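Long-range contacts in SusD family protein (Bacteroides uniformis, PDB 7KV1), which probably binds beta-glucan at the surface of a human gut bacterium, as a SusD-family glycan-binding protein built on tetratricopeptide-like helices: residues Asn72-Phe82 / Arg459-Tyr469; Gln379-Asn387 / Asn398-Tyr406. All coordinates share one frame; numbering follows the deposited sequence.

Contact 1: Asn72-Phe82 / Arg459-Tyr469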
loop_
_atom_site.group_PDB
_atom_site.type_symbol
_atom_site.label_atom_id
_atom_site.label_comp_id
_atom_site.label_asym_id
_atom_site.label_seq_id
_atom_site.Cartn_x
_atom_site.Cartn_y
_atom_site.Cartn_z
ATOM N N ASN A 72 -2.046 -3.264 -4.221
ATOM C CA ASN A 72 -1.750 -2.068 -5.054
ATOM C C ASN A 72 -2.948 -1.816 -5.972
ATOM O O ASN A 72 -3.268 -0.624 -6.171
ATOM C CB ASN A 72 -0.396 -2.122 -5.782
ATOM C CG ASN A 72 -0.254 -3.264 -6.770
ATOM O OD1 ASN A 72 -0.824 -4.346 -6.571
ATOM N ND2 ASN A 72 0.532 -3.050 -7.832
ATOM N N ILE A 73 -3.617 -2.861 -6.493
ATOM C CA ILE A 73 -4.853 -2.679 -7.299
ATOM C C ILE A 73 -5.872 -1.949 -6.404
ATOM O O ILE A 73 -6.432 -0.935 -6.846
ATOM C CB ILE A 73 -5.403 -4.002 -7.881
ATOM C CG1 ILE A 73 -4.436 -4.601 -8.908
ATOM C CG2 ILE A 73 -6.778 -3.777 -8.460
ATOM C CD1 ILE A 73 -4.803 -5.992 -9.351
ATOM N N ASP A 74 -6.086 -2.440 -5.191
ATOM C CA ASP A 74 -7.112 -1.878 -4.266
ATOM C C ASP A 74 -6.767 -0.407 -3.981
ATOM O O ASP A 74 -7.698 0.438 -3.958
ATOM C CB ASP A 74 -7.219 -2.719 -2.993
ATOM C CG ASP A 74 -7.723 -4.147 -3.187
ATOM O OD1 ASP A 74 -8.189 -4.489 -4.316
ATOM O OD2 ASP A 74 -7.669 -4.907 -2.212
ATOM N N GLY A 75 -5.472 -0.087 -3.835
ATOM C CA GLY A 75 -5.015 1.278 -3.551
ATOM C C GLY A 75 -4.981 2.172 -4.785
ATOM O O GLY A 75 -4.805 3.401 -4.625
ATOM N N GLU A 76 -5.156 1.633 -5.995
ATOM C CA GLU A 76 -4.982 2.439 -7.228
ATOM C C GLU A 76 -6.351 2.692 -7.877
ATOM O O GLU A 76 -6.548 3.787 -8.427
ATOM C CB GLU A 76 -4.006 1.756 -8.194
ATOM C CG GLU A 76 -2.563 1.742 -7.742
ATOM C CD GLU A 76 -1.778 3.008 -8.031
ATOM O OE1 GLU A 76 -2.346 3.936 -8.632
ATOM O OE2 GLU A 76 -0.629 3.079 -7.595
ATOM N N ILE A 77 -7.270 1.737 -7.845
ATOM C CA ILE A 77 -8.486 1.809 -8.709
ATOM C C ILE A 77 -9.332 3.043 -8.397
ATOM O O ILE A 77 -10.047 3.479 -9.302
ATOM C CB ILE A 77 -9.322 0.518 -8.707
ATOM C CG1 ILE A 77 -9.738 0.052 -7.304
ATOM C CG2 ILE A 77 -8.569 -0.568 -9.484
ATOM C CD1 ILE A 77 -10.784 -1.073 -7.324
ATOM N N MET A 78 -9.303 3.592 -7.192
ATOM C CA MET A 78 -10.175 4.743 -6.863
ATOM C C MET A 78 -9.439 6.044 -7.176
ATOM O O MET A 78 -10.082 7.113 -7.124
ATOM C CB MET A 78 -10.652 4.656 -5.409
ATOM C CG MET A 78 -11.591 3.482 -5.234
ATOM S SD MET A 78 -12.206 3.270 -3.568
ATOM C CE MET A 78 -10.803 2.485 -2.765
ATOM N N GLY A 79 -8.187 5.926 -7.655
ATOM C CA GLY A 79 -7.305 7.051 -7.980
ATOM C C GLY A 79 -7.354 7.407 -9.451
ATOM O O GLY A 79 -8.341 7.089 -10.077
ATOM N N ASP A 80 -6.285 7.989 -9.973
ATOM C CA ASP A 80 -6.246 8.569 -11.339
ATOM C C ASP A 80 -5.079 8.028 -12.157
ATOM O O ASP A 80 -4.892 8.586 -13.223
ATOM C CB ASP A 80 -6.237 10.102 -11.306
ATOM C CG ASP A 80 -5.069 10.701 -10.541
ATOM O OD1 ASP A 80 -4.303 9.910 -9.827
ATOM O OD2 ASP A 80 -4.927 11.946 -10.658
ATOM N N ASN A 81 -4.393 6.959 -11.729
ATOM C CA ASN A 81 -3.204 6.461 -12.482
ATOM C C ASN A 81 -3.616 5.440 -13.572
ATOM O O ASN A 81 -2.907 5.345 -14.624
ATOM C CB ASN A 81 -2.169 5.806 -11.580
ATOM C CG ASN A 81 -1.308 6.793 -10.819
ATOM O OD1 ASN A 81 -1.066 7.906 -11.306
ATOM N ND2 ASN A 81 -0.874 6.384 -9.630
ATOM N N PHE A 82 -4.663 4.665 -13.318
ATOM C CA PHE A 82 -4.989 3.446 -14.111
ATOM C C PHE A 82 -6.455 3.461 -14.514
ATOM O O PHE A 82 -7.272 4.114 -13.874
ATOM C CB PHE A 82 -4.740 2.178 -13.290
ATOM C CG PHE A 82 -3.283 1.961 -12.984
ATOM C CD1 PHE A 82 -2.465 1.312 -13.907
ATOM C CD2 PHE A 82 -2.711 2.514 -11.841
ATOM C CE1 PHE A 82 -1.111 1.169 -13.664
ATOM C CE2 PHE A 82 -1.363 2.324 -11.585
ATOM C CZ PHE A 82 -0.560 1.677 -12.503
ATOM N N ARG A 459 3.396 11.476 -6.556
ATOM C CA ARG A 459 2.650 10.912 -7.697
ATOM C C ARG A 459 3.654 10.300 -8.691
ATOM O O ARG A 459 3.430 9.187 -9.186
ATOM C CB ARG A 459 1.821 11.990 -8.398
ATOM C CG ARG A 459 0.999 11.412 -9.539
ATOM C CD ARG A 459 0.177 12.320 -10.428
ATOM N NE ARG A 459 -0.669 11.370 -11.175
ATOM C CZ ARG A 459 -1.449 11.669 -12.201
ATOM N NH1 ARG A 459 -1.506 12.908 -12.661
ATOM N NH2 ARG A 459 -2.132 10.703 -12.802
ATOM N N LEU A 460 4.743 11.006 -8.967
ATOM C CA LEU A 460 5.757 10.525 -9.931
ATOM C C LEU A 460 6.465 9.275 -9.380
ATOM O O LEU A 460 6.831 8.354 -10.178
ATOM C CB LEU A 460 6.746 11.647 -10.248
ATOM C CG LEU A 460 6.168 12.901 -10.904
ATOM C CD1 LEU A 460 7.235 13.997 -10.976
ATOM C CD2 LEU A 460 5.664 12.603 -12.306
ATOM N N GLU A 461 6.676 9.215 -8.075
ATOM C CA GLU A 461 7.581 8.228 -7.451
ATOM C C GLU A 461 6.872 6.880 -7.282
ATOM O O GLU A 461 7.570 5.865 -7.350
ATOM C CB GLU A 461 8.102 8.779 -6.128
ATOM C CG GLU A 461 9.103 7.901 -5.383
ATOM C CD GLU A 461 10.450 7.734 -6.057
ATOM O OE1 GLU A 461 10.776 8.591 -6.880
ATOM O OE2 GLU A 461 11.171 6.733 -5.740
ATOM N N PHE A 462 5.556 6.870 -7.073
ATOM C CA PHE A 462 4.846 5.699 -6.502
ATOM C C PHE A 462 3.761 5.149 -7.436
ATOM O O PHE A 462 2.860 4.439 -6.964
ATOM C CB PHE A 462 4.309 6.065 -5.121
ATOM C CG PHE A 462 5.393 6.371 -4.125
ATOM C CD1 PHE A 462 6.360 5.430 -3.799
ATOM C CD2 PHE A 462 5.439 7.599 -3.499
ATOM C CE1 PHE A 462 7.382 5.743 -2.926
ATOM C CE2 PHE A 462 6.434 7.898 -2.579
ATOM C CZ PHE A 462 7.409 6.967 -2.305
ATOM N N VAL A 463 3.839 5.418 -8.732
ATOM C CA VAL A 463 2.832 4.876 -9.687
ATOM C C VAL A 463 2.789 3.352 -9.525
ATOM O O VAL A 463 3.824 2.724 -9.622
ATOM C CB VAL A 463 3.075 5.300 -11.146
ATOM C CG1 VAL A 463 2.108 4.607 -12.091
ATOM C CG2 VAL A 463 3.011 6.802 -11.306
ATOM N N GLY A 464 1.602 2.810 -9.265
ATOM C CA GLY A 464 1.366 1.360 -9.214
ATOM C C GLY A 464 1.711 0.776 -7.856
ATOM O O GLY A 464 1.686 -0.476 -7.734
ATOM N N GLU A 465 1.986 1.627 -6.864
ATOM C CA GLU A 465 2.379 1.181 -5.501
ATOM C C GLU A 465 1.284 1.479 -4.473
ATOM O O GLU A 465 1.546 1.307 -3.268
ATOM C CB GLU A 465 3.718 1.841 -5.136
ATOM C CG GLU A 465 4.859 1.414 -6.035
ATOM C CD GLU A 465 6.196 1.979 -5.604
ATOM O OE1 GLU A 465 6.709 1.590 -4.530
ATOM O OE2 GLU A 465 6.723 2.810 -6.357
ATOM N N GLY A 466 0.096 1.891 -4.919
ATOM C CA GLY A 466 -1.091 2.044 -4.043
ATOM C C GLY A 466 -1.018 3.240 -3.103
ATOM O O GLY A 466 -1.631 3.140 -2.004
ATOM N N LYS A 467 -0.342 4.339 -3.497
ATOM C CA LYS A 467 -0.177 5.556 -2.658
ATOM C C LYS A 467 -1.131 6.669 -3.115
ATOM O O LYS A 467 -1.644 7.421 -2.260
ATOM C CB LYS A 467 1.268 6.059 -2.686
ATOM C CG LYS A 467 2.287 4.996 -2.326
ATOM C CD LYS A 467 2.256 4.501 -0.881
ATOM C CE LYS A 467 3.230 3.343 -0.700
ATOM N NZ LYS A 467 3.349 2.873 0.703
ATOM N N ARG A 468 -1.331 6.791 -4.413
ATOM C CA ARG A 468 -1.904 8.003 -5.033
ATOM C C ARG A 468 -3.306 8.253 -4.498
ATOM O O ARG A 468 -3.584 9.422 -4.197
ATOM C CB ARG A 468 -1.879 7.843 -6.546
ATOM C CG ARG A 468 -2.508 8.989 -7.313
ATOM C CD ARG A 468 -1.877 10.332 -7.057
ATOM N NE ARG A 468 -2.507 11.251 -7.985
ATOM C CZ ARG A 468 -2.373 12.576 -8.022
ATOM N NH1 ARG A 468 -1.652 13.207 -7.107
ATOM N NH2 ARG A 468 -2.990 13.257 -8.979
ATOM N N TYR A 469 -4.183 7.240 -4.461
ATOM C CA TYR A 469 -5.576 7.474 -4.003
ATOM C C TYR A 469 -5.605 8.021 -2.568
ATOM O O TYR A 469 -6.239 9.073 -2.335
ATOM C CB TYR A 469 -6.439 6.226 -4.135
ATOM C CG TYR A 469 -7.782 6.405 -3.498
ATOM C CD1 TYR A 469 -8.698 7.301 -4.036
ATOM C CD2 TYR A 469 -8.139 5.679 -2.385
ATOM C CE1 TYR A 469 -9.938 7.492 -3.444
ATOM C CE2 TYR A 469 -9.381 5.837 -1.790
ATOM C CZ TYR A 469 -10.277 6.754 -2.320
ATOM O OH TYR A 469 -11.489 6.927 -1.739
HETATM O O HOH W 1 -3.719 4.921 -2.567
HETATM O O HOH W 2 0.273 5.090 -6.240
HETATM O O HOH W 3 1.295 7.616 -8.253
#
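Asp-80 and Arg-468 make the charged heart of this contact, a side-on grip in which NE of Arg-468 meets OD1 of Asp-80 at 2.9 Å and NH2 meets OD2, each on a syn lone pair, with the carboxylate and guanidinium planes only 18° apart. Without the Arg-468 guanidinium, as with an alanine here, the buried Asp-80 carboxylate would probably lose both paired N-H donors, keeping only the long, out-of-plane charge contact to Arg-459 across this interface. Arg-459 also gives weak bonds, NE and NH2 both reaching OD1 of Asn-81.

Glu-76 and Asn-72 hold the type II turn Phe-462 to Glu-465 and the Gly-466 that follows it. Bent at chi2 (-83°), Glu-76 brings OE2 to the N of Gly-466 at 3.0 Å and, weakly, to that of Gly-464, while its OE1 takes ND2 of Asn-81. ND2 of Asn-72 donates to O of Gly-464 at 2.8 Å, the acceptor lying in its amide plane.

Apolar packing closes the far end: CB of Met-78 sits 3.5 Å from the Tyr-469 ring centroid, a CH-pi contact over the face. Glycines permit close backbone approach, CA of Gly-75 lying 4.0 Å from CA of Gly-466. Helix 71-76 thus docks against the connection between helices 451-461 and 468-474, with helix 93-99 packed on Ile-73 and Ile-77.

Contact 2: Gln379-Asn387 / Asn398-Tyr406. With EDO (1,2-ethanediol), chain D.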
loop_
_atom_site.group_PDB
_atom_site.type_symbol
_atom_site.label_atom_id
_atom_site.label_comp_id
_atom_site.label_asym_id
_atom_site.label_seq_id
_atom_site.Cartn_x
_atom_site.Cartn_y
_atom_site.Cartn_z
ATOM N N GLN A 379 5.164 -1.443 -15.591
ATOM C CA GLN A 379 6.466 -2.139 -15.739
ATOM C C GLN A 379 6.926 -2.707 -14.389
ATOM O O GLN A 379 7.608 -3.722 -14.382
ATOM C CB GLN A 379 7.454 -1.158 -16.367
ATOM C CG GLN A 379 8.877 -1.687 -16.406
ATOM C CD GLN A 379 9.080 -2.718 -17.487
ATOM O OE1 GLN A 379 8.466 -2.656 -18.553
ATOM N NE2 GLN A 379 9.968 -3.663 -17.209
ATOM N N LYS A 380 6.607 -2.066 -13.268
ATOM C CA LYS A 380 7.239 -2.376 -11.960
ATOM C C LYS A 380 6.977 -3.839 -11.592
ATOM O O LYS A 380 7.854 -4.441 -10.905
ATOM C CB LYS A 380 6.707 -1.436 -10.876
ATOM C CG LYS A 380 7.230 -0.011 -11.008
ATOM C CD LYS A 380 6.739 0.912 -9.904
ATOM C CE LYS A 380 7.280 2.319 -10.049
ATOM N NZ LYS A 380 6.514 3.248 -9.183
ATOM N N TYR A 381 5.792 -4.362 -11.953
ATOM C CA TYR A 381 5.356 -5.725 -11.578
ATOM C C TYR A 381 4.933 -6.498 -12.834
ATOM O O TYR A 381 4.096 -7.381 -12.713
ATOM C CB TYR A 381 4.263 -5.654 -10.495
ATOM C CG TYR A 381 4.726 -5.065 -9.182
ATOM C CD1 TYR A 381 5.540 -5.790 -8.323
ATOM C CD2 TYR A 381 4.309 -3.804 -8.766
ATOM C CE1 TYR A 381 5.958 -5.266 -7.109
ATOM C CE2 TYR A 381 4.720 -3.268 -7.554
ATOM C CZ TYR A 381 5.548 -4.003 -6.718
ATOM O OH TYR A 381 5.965 -3.519 -5.508
ATOM N N ARG A 382 5.544 -6.218 -13.986
ATOM C CA ARG A 382 5.196 -6.911 -15.238
ATOM C C ARG A 382 5.681 -8.360 -15.158
ATOM O O ARG A 382 6.611 -8.704 -14.421
ATOM C CB ARG A 382 5.714 -6.164 -16.466
ATOM C CG ARG A 382 7.227 -6.149 -16.605
ATOM C CD ARG A 382 7.567 -6.114 -18.069
ATOM N NE ARG A 382 7.321 -7.403 -18.679
ATOM C CZ ARG A 382 7.568 -7.701 -19.947
ATOM N NH1 ARG A 382 8.047 -6.801 -20.784
ATOM N NH2 ARG A 382 7.299 -8.912 -20.383
ATOM N N PRO A 383 4.993 -9.280 -15.864
ATOM C CA PRO A 383 5.395 -10.681 -15.878
ATOM C C PRO A 383 6.652 -10.859 -16.743
ATOM O O PRO A 383 6.747 -10.204 -17.794
ATOM C CB PRO A 383 4.198 -11.419 -16.490
ATOM C CG PRO A 383 3.561 -10.364 -17.381
ATOM C CD PRO A 383 3.785 -9.043 -16.663
ATOM N N TYR A 384 7.536 -11.730 -16.263
ATOM C CA TYR A 384 8.735 -12.278 -16.954
ATOM C C TYR A 384 8.809 -13.791 -16.745
ATOM O O TYR A 384 8.624 -14.212 -15.596
ATOM C CB TYR A 384 10.011 -11.670 -16.369
ATOM C CG TYR A 384 10.261 -10.260 -16.820
ATOM C CD1 TYR A 384 10.515 -9.989 -18.149
ATOM C CD2 TYR A 384 10.196 -9.201 -15.939
ATOM C CE1 TYR A 384 10.735 -8.700 -18.591
ATOM C CE2 TYR A 384 10.423 -7.905 -16.362
ATOM C CZ TYR A 384 10.684 -7.657 -17.686
ATOM O OH TYR A 384 10.884 -6.401 -18.129
ATOM N N ASP A 385 9.184 -14.570 -17.773
ATOM C CA ASP A 385 9.357 -16.054 -17.638
ATOM C C ASP A 385 10.306 -16.365 -16.474
ATOM O O ASP A 385 9.970 -17.205 -15.631
ATOM C CB ASP A 385 9.882 -16.719 -18.916
ATOM C CG ASP A 385 8.953 -16.565 -20.101
ATOM O OD1 ASP A 385 7.729 -16.534 -19.903
ATOM O OD2 ASP A 385 9.465 -16.424 -21.206
ATOM N N LYS A 386 11.432 -15.675 -16.387
ATOM C CA LYS A 386 12.445 -15.939 -15.332
ATOM C C LYS A 386 11.838 -15.815 -13.923
ATOM O O LYS A 386 12.488 -16.302 -13.008
ATOM C CB LYS A 386 13.628 -14.984 -15.508
ATOM C CG LYS A 386 13.292 -13.511 -15.324
ATOM C CD LYS A 386 14.509 -12.615 -15.294
ATOM C CE LYS A 386 14.281 -11.342 -14.514
ATOM N NZ LYS A 386 14.205 -11.641 -13.067
ATOM N N ASN A 387 10.655 -15.193 -13.746
ATOM C CA ASN A 387 10.050 -14.902 -12.416
ATOM C C ASN A 387 8.914 -15.892 -12.071
ATOM O O ASN A 387 8.331 -15.743 -10.988
ATOM C CB ASN A 387 9.527 -13.456 -12.351
ATOM C CG ASN A 387 10.607 -12.390 -12.356
ATOM O OD1 ASN A 387 11.730 -12.608 -11.904
ATOM N ND2 ASN A 387 10.281 -11.220 -12.876
ATOM N N ASN A 398 1.477 -17.715 -11.278
ATOM C CA ASN A 398 2.200 -17.115 -10.123
ATOM C C ASN A 398 3.660 -16.799 -10.449
ATOM O O ASN A 398 4.316 -17.559 -11.184
ATOM C CB ASN A 398 2.079 -17.950 -8.857
ATOM C CG ASN A 398 0.633 -18.045 -8.426
ATOM O OD1 ASN A 398 0.176 -17.268 -7.589
ATOM N ND2 ASN A 398 -0.110 -18.949 -9.052
ATOM N N TYR A 399 4.136 -15.691 -9.866
ATOM C CA TYR A 399 5.453 -15.069 -10.126
ATOM C C TYR A 399 6.102 -14.804 -8.775
ATOM O O TYR A 399 5.397 -14.883 -7.754
ATOM C CB TYR A 399 5.261 -13.805 -10.970
ATOM C CG TYR A 399 4.762 -14.058 -12.363
ATOM C CD1 TYR A 399 3.406 -14.133 -12.632
ATOM C CD2 TYR A 399 5.643 -14.226 -13.410
ATOM C CE1 TYR A 399 2.941 -14.382 -13.906
ATOM C CE2 TYR A 399 5.202 -14.442 -14.706
ATOM C CZ TYR A 399 3.843 -14.510 -14.945
ATOM O OH TYR A 399 3.360 -14.767 -16.171
ATOM N N ASN A 400 7.391 -14.488 -8.749
ATOM C CA ASN A 400 8.144 -14.386 -7.470
ATOM C C ASN A 400 8.246 -12.932 -6.995
ATOM O O ASN A 400 8.965 -12.690 -5.997
ATOM C CB ASN A 400 9.557 -14.979 -7.595
ATOM C CG ASN A 400 10.399 -14.237 -8.604
ATOM O OD1 ASN A 400 10.020 -13.162 -9.071
ATOM N ND2 ASN A 400 11.523 -14.820 -8.987
ATOM N N ASN A 401 7.630 -11.978 -7.687
ATOM C CA ASN A 401 7.829 -10.537 -7.357
ATOM C C ASN A 401 7.373 -10.259 -5.924
ATOM O O ASN A 401 6.143 -10.336 -5.670
ATOM C CB ASN A 401 7.048 -9.606 -8.278
ATOM C CG ASN A 401 7.428 -9.807 -9.724
ATOM O OD1 ASN A 401 7.100 -10.843 -10.295
ATOM N ND2 ASN A 401 8.086 -8.819 -10.324
ATOM N N ASN A 402 8.304 -9.877 -5.047
ATOM C CA ASN A 402 7.964 -9.273 -3.732
ATOM C C ASN A 402 7.159 -7.979 -3.955
ATOM O O ASN A 402 7.410 -7.234 -4.939
ATOM C CB ASN A 402 9.195 -8.930 -2.906
ATOM C CG ASN A 402 9.919 -10.145 -2.358
ATOM O OD1 ASN A 402 9.536 -11.279 -2.643
ATOM N ND2 ASN A 402 10.962 -9.895 -1.578
ATOM N N TYR A 403 6.250 -7.687 -3.043
ATOM C CA TYR A 403 5.467 -6.438 -3.076
ATOM C C TYR A 403 6.226 -5.432 -2.221
ATOM O O TYR A 403 6.352 -5.673 -1.012
ATOM C CB TYR A 403 4.026 -6.622 -2.582
ATOM C CG TYR A 403 3.260 -5.339 -2.738
ATOM C CD1 TYR A 403 3.126 -4.766 -3.995
ATOM C CD2 TYR A 403 2.784 -4.626 -1.655
ATOM C CE1 TYR A 403 2.476 -3.554 -4.178
ATOM C CE2 TYR A 403 2.142 -3.402 -1.820
ATOM C CZ TYR A 403 2.003 -2.856 -3.081
ATOM O OH TYR A 403 1.386 -1.654 -3.280
ATOM N N ARG A 404 6.730 -4.369 -2.843
ATOM C CA ARG A 404 7.519 -3.320 -2.150
ATOM C C ARG A 404 6.494 -2.435 -1.438
ATOM O O ARG A 404 5.698 -1.775 -2.132
ATOM C CB ARG A 404 8.405 -2.513 -3.111
ATOM C CG ARG A 404 9.652 -3.221 -3.625
ATOM C CD ARG A 404 9.435 -4.489 -4.436
ATOM N NE ARG A 404 10.681 -4.846 -5.127
ATOM C CZ ARG A 404 10.841 -5.876 -5.941
ATOM N NH1 ARG A 404 9.845 -6.725 -6.172
ATOM N NH2 ARG A 404 12.023 -6.091 -6.495
ATOM N N TYR A 405 6.455 -2.472 -0.111
ATOM C CA TYR A 405 5.367 -1.809 0.662
ATOM C C TYR A 405 5.817 -0.430 1.127
ATOM O O TYR A 405 5.076 0.537 0.879
ATOM C CB TYR A 405 4.889 -2.659 1.845
ATOM C CG TYR A 405 3.491 -2.287 2.279
ATOM C CD1 TYR A 405 3.237 -1.145 3.036
ATOM C CD2 TYR A 405 2.420 -3.042 1.859
ATOM C CE1 TYR A 405 1.945 -0.785 3.390
ATOM C CE2 TYR A 405 1.121 -2.691 2.195
ATOM C CZ TYR A 405 0.879 -1.566 2.967
ATOM O OH TYR A 405 -0.424 -1.290 3.296
ATOM N N TYR A 406 6.999 -0.357 1.744
ATOM C CA TYR A 406 7.624 0.889 2.246
ATOM C C TYR A 406 9.028 0.986 1.672
ATOM O O TYR A 406 9.789 0.064 1.899
ATOM C CB TYR A 406 7.683 0.912 3.774
ATOM C CG TYR A 406 6.337 1.114 4.411
ATOM C CD1 TYR A 406 5.513 2.146 3.982
ATOM C CD2 TYR A 406 5.871 0.255 5.392
ATOM C CE1 TYR A 406 4.246 2.313 4.522
ATOM C CE2 TYR A 406 4.616 0.431 5.956
ATOM C CZ TYR A 406 3.792 1.458 5.509
ATOM O OH TYR A 406 2.532 1.619 6.008
HETATM C C1 EDO D . -3.578 0.751 4.131
HETATM O O1 EDO D . -3.487 -0.663 4.205
HETATM C C2 EDO D . -2.532 1.351 3.271
HETATM O O2 EDO D . -1.220 1.108 3.775
HETATM O O HOH W 4 8.890 -6.235 -9.236
HETATM O O HOH W 5 5.276 -1.269 -4.486
HETATM O O HOH W 6 7.351 -10.940 -12.987
HETATM O O HOH W 7 8.693 -7.732 -13.202
#
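Tyr-381 lays its ring alongside the start of strand 403-407, and its OH accepts the backbone N-H of Arg-404 at 2.9 Å, with an angle of 160° at the hydrogen. The ring edge also faces O of Asn-402, 3.3 Å from CE1, and the Tyr-403 ring lies oblique to it, CD1 of Tyr-403 being 3.7 Å from CZ of Tyr-381. A chi1 of -64° sets CG of Tyr-381 anti to the carbonyl carbon, and the far end of the ring reaches Tyr-403 and Arg-404. At the other end CB of Pro-383 touches CZ of Tyr-399 at 3.5 Å, and O of Asn-387 takes a weak bond from N of Asn-400.

Waters form the next shell. One links O of Arg-382, ND2 of Asn-387 and OD1 of Asn-401; two more tie ND2 of Asn-401 to O of Lys-380 and O of Arg-382. Farther out, NH1 of Arg-404 holds O of Asn-402 at 2.8 Å, Trp-327 bonds the Tyr-399 hydroxyl, and Leu-312 and Pro-313 of helix 312-315 pack on Tyr-381 and Asn-401.

Few direct bonds join the two segments, so tyrosine packing and water carry much of this polar interface, in which the Tyr-381 hydroxyl accepts from the strand N-H and donates to a bound water.

Both contacts are largely buried, but the centre of contact 1 lies about 9 Å from the centre of the chain and that of contact 2 about 15 Å, with Lys-386 exposed at its margin. Contact 1 spans 377 residues, joining the two family regions, whereas contact 2 brings the loop after strand 376-378 against the approach to and start of strand 403-407, 11 residues apart at the closest ends. Their chemistry differs accordingly: paired charges and carboxylate-held backbone amides in the first, tyrosines and bridging waters in the second. They meet through Lys-380, whose NZ forms a salt bridge with OE2 of Glu-465 at 2.9 Å and probably a hydrogen bond with O of Val-463, and through Tyr-403, which packs against Asn-72.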